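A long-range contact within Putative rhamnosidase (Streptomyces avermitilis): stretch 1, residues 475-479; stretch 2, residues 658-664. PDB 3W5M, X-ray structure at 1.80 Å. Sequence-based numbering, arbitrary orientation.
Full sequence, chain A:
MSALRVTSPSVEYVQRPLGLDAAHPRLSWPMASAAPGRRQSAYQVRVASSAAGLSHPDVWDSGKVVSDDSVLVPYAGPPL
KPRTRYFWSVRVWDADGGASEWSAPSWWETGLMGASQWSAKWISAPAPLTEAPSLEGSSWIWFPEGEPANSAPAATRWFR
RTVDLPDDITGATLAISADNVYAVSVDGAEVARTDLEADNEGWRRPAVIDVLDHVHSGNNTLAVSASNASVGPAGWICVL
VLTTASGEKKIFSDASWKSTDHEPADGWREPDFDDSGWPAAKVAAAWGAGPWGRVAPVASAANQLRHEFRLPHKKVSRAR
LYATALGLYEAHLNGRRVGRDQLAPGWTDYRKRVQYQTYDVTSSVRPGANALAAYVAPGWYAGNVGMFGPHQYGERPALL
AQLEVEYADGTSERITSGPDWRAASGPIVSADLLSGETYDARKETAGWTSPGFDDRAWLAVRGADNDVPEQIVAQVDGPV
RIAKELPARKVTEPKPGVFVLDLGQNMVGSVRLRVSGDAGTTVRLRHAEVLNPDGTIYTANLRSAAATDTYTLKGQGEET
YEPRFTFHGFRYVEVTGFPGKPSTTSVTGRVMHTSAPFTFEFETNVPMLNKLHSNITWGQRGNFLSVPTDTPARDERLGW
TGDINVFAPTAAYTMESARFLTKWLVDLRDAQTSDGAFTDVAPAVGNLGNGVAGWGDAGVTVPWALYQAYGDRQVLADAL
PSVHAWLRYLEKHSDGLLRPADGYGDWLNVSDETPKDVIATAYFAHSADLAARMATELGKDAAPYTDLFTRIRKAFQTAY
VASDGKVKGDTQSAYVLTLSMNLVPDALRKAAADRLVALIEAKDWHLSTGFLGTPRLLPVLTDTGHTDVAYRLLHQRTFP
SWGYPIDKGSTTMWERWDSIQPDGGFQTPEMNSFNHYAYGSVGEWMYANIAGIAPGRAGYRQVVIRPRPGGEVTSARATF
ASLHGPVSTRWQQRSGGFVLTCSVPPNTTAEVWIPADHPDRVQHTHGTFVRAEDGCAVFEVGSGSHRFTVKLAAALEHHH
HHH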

# COMPACT_ATOMS: atom_id res chain seq x y z
N GLN A 475 -13.22 7.96 5.06
CA GLN A 475 -12.29 7.13 4.29
C GLN A 475 -12.98 6.53 3.06
O GLN A 475 -14.06 5.93 3.17
N VAL A 476 -12.36 6.70 1.90
CA VAL A 476 -12.94 6.25 0.65
C VAL A 476 -12.59 4.78 0.35
O VAL A 476 -13.47 4.00 -0.05
N ASP A 477 -11.32 4.40 0.49
CA ASP A 477 -10.91 3.01 0.26
C ASP A 477 -11.31 2.13 1.45
O ASP A 477 -11.66 2.65 2.51
N GLY A 478 -11.30 0.80 1.26
CA GLY A 478 -11.46 -0.14 2.40
C GLY A 478 -10.30 -0.04 3.34
O GLY A 478 -9.16 -0.16 2.91
N PRO A 479 -10.57 0.17 4.63
CA PRO A 479 -9.55 0.18 5.65
C PRO A 479 -8.71 -1.09 5.59
O PRO A 479 -9.20 -2.15 5.19
N ALA A 658 -12.21 -0.70 -7.28
CA ALA A 658 -12.81 0.61 -7.53
C ALA A 658 -12.62 1.60 -6.39
O ALA A 658 -12.16 2.71 -6.60
N ARG A 659 -12.98 1.23 -5.16
CA ARG A 659 -12.82 2.18 -4.08
C ARG A 659 -11.32 2.49 -3.88
O ARG A 659 -10.94 3.64 -3.62
N PHE A 660 -10.47 1.45 -3.99
CA PHE A 660 -9.04 1.61 -3.68
C PHE A 660 -8.38 2.55 -4.68
O PHE A 660 -7.68 3.48 -4.29
N LEU A 661 -8.61 2.31 -5.97
CA LEU A 661 -7.99 3.16 -7.00
C LEU A 661 -8.69 4.50 -7.19
O LEU A 661 -8.03 5.47 -7.54
N THR A 662 -10.00 4.57 -6.93
CA THR A 662 -10.69 5.88 -6.80
C THR A 662 -10.00 6.77 -5.78
O THR A 662 -9.70 7.93 -6.06
N LYS A 663 -9.75 6.22 -4.59
CA LYS A 663 -9.04 6.93 -3.55
C LYS A 663 -7.64 7.34 -4.04
O LYS A 663 -7.23 8.50 -3.87
N TRP A 664 -6.92 6.41 -4.65
CA TRP A 664 -5.56 6.72 -5.09
C TRP A 664 -5.55 7.84 -6.17
O TRP A 664 -4.66 8.68 -6.18

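Stretch 2 is helical throughout, and stretch 1, which has no regular helix or strand, crosses one side of it. The closest CA pairs fix the register: Asp477 lies 4.6 Å from Phe660, CA to CA, and Val476 lies 5.8 Å from Lys663 by the same measure. The two stretches together bury 340 Å², and no direct hydrogen bond links them, so the contact rests on packing and one bridging water.

Ala658 stays out of reach of stretch 1, but its carbonyl serves the helix. Its O accepts from Thr662 N at 2.9 Å and from Thr662 OG1 at 2.6 Å.

Arg659 points toward stretch 1 and has chi1 m, chi2 t and chi3 m. Its CB sits 3.6 Å from Val476 O, while the far end of the side chain reaches Gly478, with NH1 3.5 Å from Gly478 CA. Gly478 N lies over one face of the guanidinium. An ideal CB on Gly478 would fall 3.3 Å from Arg659 NH1, a tight fit, so the bare glycine backbone suits this close approach. Water 1 adds a polar link between Arg659 and Val476, whose O also lies against Arg659 CB: it accepts from Arg659 NH1 at 3.1 Å and donates to Val476 O at 3.2 Å. NE and NH2 of Arg659 are hydrogen-bonded just outside the stretches.

Phe660 has its CA-to-CB bond directed away (chi1 t, chi2 72°), yet Asp477 comes close to both its backbone and its ring. Asp477 CB is 3.9 Å from Phe660 CA and 4.0 Å from Phe660 CD1, approaching the ring obliquely. Leu661, also directed away, makes no contact.

Thr662, with chi1 m, points sideways and remains peripheral; the OG1 bond to Ala658 O turns its hydroxyl back to the helix.

One turn after Arg659, Lys663 again starts toward stretch 1. Its CB meets Val476 CG1 at 4.1 Å, Val476 being t at chi1, and its CG lies 3.6 Å from Asp477 OD1. The latter contact is made by the aliphatic part of the lysine: chi1 is t, chi2 lies between wells at -91°, and the end leads away to a hydrogen bond for NZ elsewhere in the structure. Asp477, with chi1 p, has OD1 held from within its own stretch by Gln475 NE2, which donates at 3.1 Å with an angle of 157°. Gln475 itself, t at chi1 and chi2, makes no contact with the helix.

Trp664 closes the stretch without contact, its indole leading away.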

# COMPACT_ATOMS: atom_id res chain seq x y z
CB GLN A 475 -11.70 6.02 5.16
CG GLN A 475 -10.72 5.15 4.40
CD GLN A 475 -9.77 4.40 5.30
OE1 GLN A 475 -9.99 4.31 6.53
NE2 GLN A 475 -8.70 3.86 4.71
CB VAL A 476 -12.44 7.13 -0.52
CG1 VAL A 476 -12.91 6.54 -1.86
CG2 VAL A 476 -12.90 8.58 -0.30
CB ASP A 477 -9.39 2.95 0.01
CG ASP A 477 -8.54 3.66 1.11
OD1 ASP A 477 -8.93 4.70 1.75
OD2 ASP A 477 -7.41 3.18 1.31
CB PRO A 479 -10.37 0.18 6.94
CG PRO A 479 -11.61 0.95 6.57
CD PRO A 479 -11.92 0.42 5.19
CB ALA A 658 -14.28 0.48 -7.87
CB ARG A 659 -13.40 1.62 -2.79
CG ARG A 659 -14.94 1.49 -2.77
CD ARG A 659 -15.37 0.84 -1.44
NE ARG A 659 -14.89 -0.55 -1.41
CZ ARG A 659 -14.51 -1.20 -0.30
NH1 ARG A 659 -14.53 -0.61 0.88
NH2 ARG A 659 -14.06 -2.45 -0.40
CB PHE A 660 -8.31 0.25 -3.70
CG PHE A 660 -6.93 0.29 -3.06
CD1 PHE A 660 -6.78 0.41 -1.66
CD2 PHE A 660 -5.79 0.20 -3.85
CE1 PHE A 660 -5.51 0.44 -1.07
CE2 PHE A 660 -4.52 0.23 -3.27
CZ PHE A 660 -4.38 0.35 -1.88
CB LEU A 661 -7.78 2.41 -8.32
CG LEU A 661 -6.89 1.19 -8.08
CD1 LEU A 661 -6.89 0.38 -9.36
CD2 LEU A 661 -5.47 1.57 -7.63
CB THR A 662 -12.20 5.74 -6.47
OG1 THR A 662 -12.84 5.00 -7.52
CG2 THR A 662 -12.88 7.11 -6.34
CB LYS A 663 -8.91 6.03 -2.30
CG LYS A 663 -8.21 6.70 -1.14
CD LYS A 663 -6.73 6.42 -1.19
CE LYS A 663 -6.03 6.93 0.05
NZ LYS A 663 -4.58 6.70 -0.10
CB TRP A 664 -4.80 5.50 -5.60
CG TRP A 664 -3.40 5.86 -6.03
CD1 TRP A 664 -2.35 6.20 -5.23
CD2 TRP A 664 -2.93 6.00 -7.38
NE1 TRP A 664 -1.24 6.50 -6.00
CE2 TRP A 664 -1.57 6.37 -7.32
CE3 TRP A 664 -3.53 5.82 -8.63
CZ2 TRP A 664 -0.80 6.59 -8.47
CZ3 TRP A 664 -2.75 6.02 -9.79
CH2 TRP A 664 -1.41 6.43 -9.68
O HOH W 1 -15.06 2.18 2.01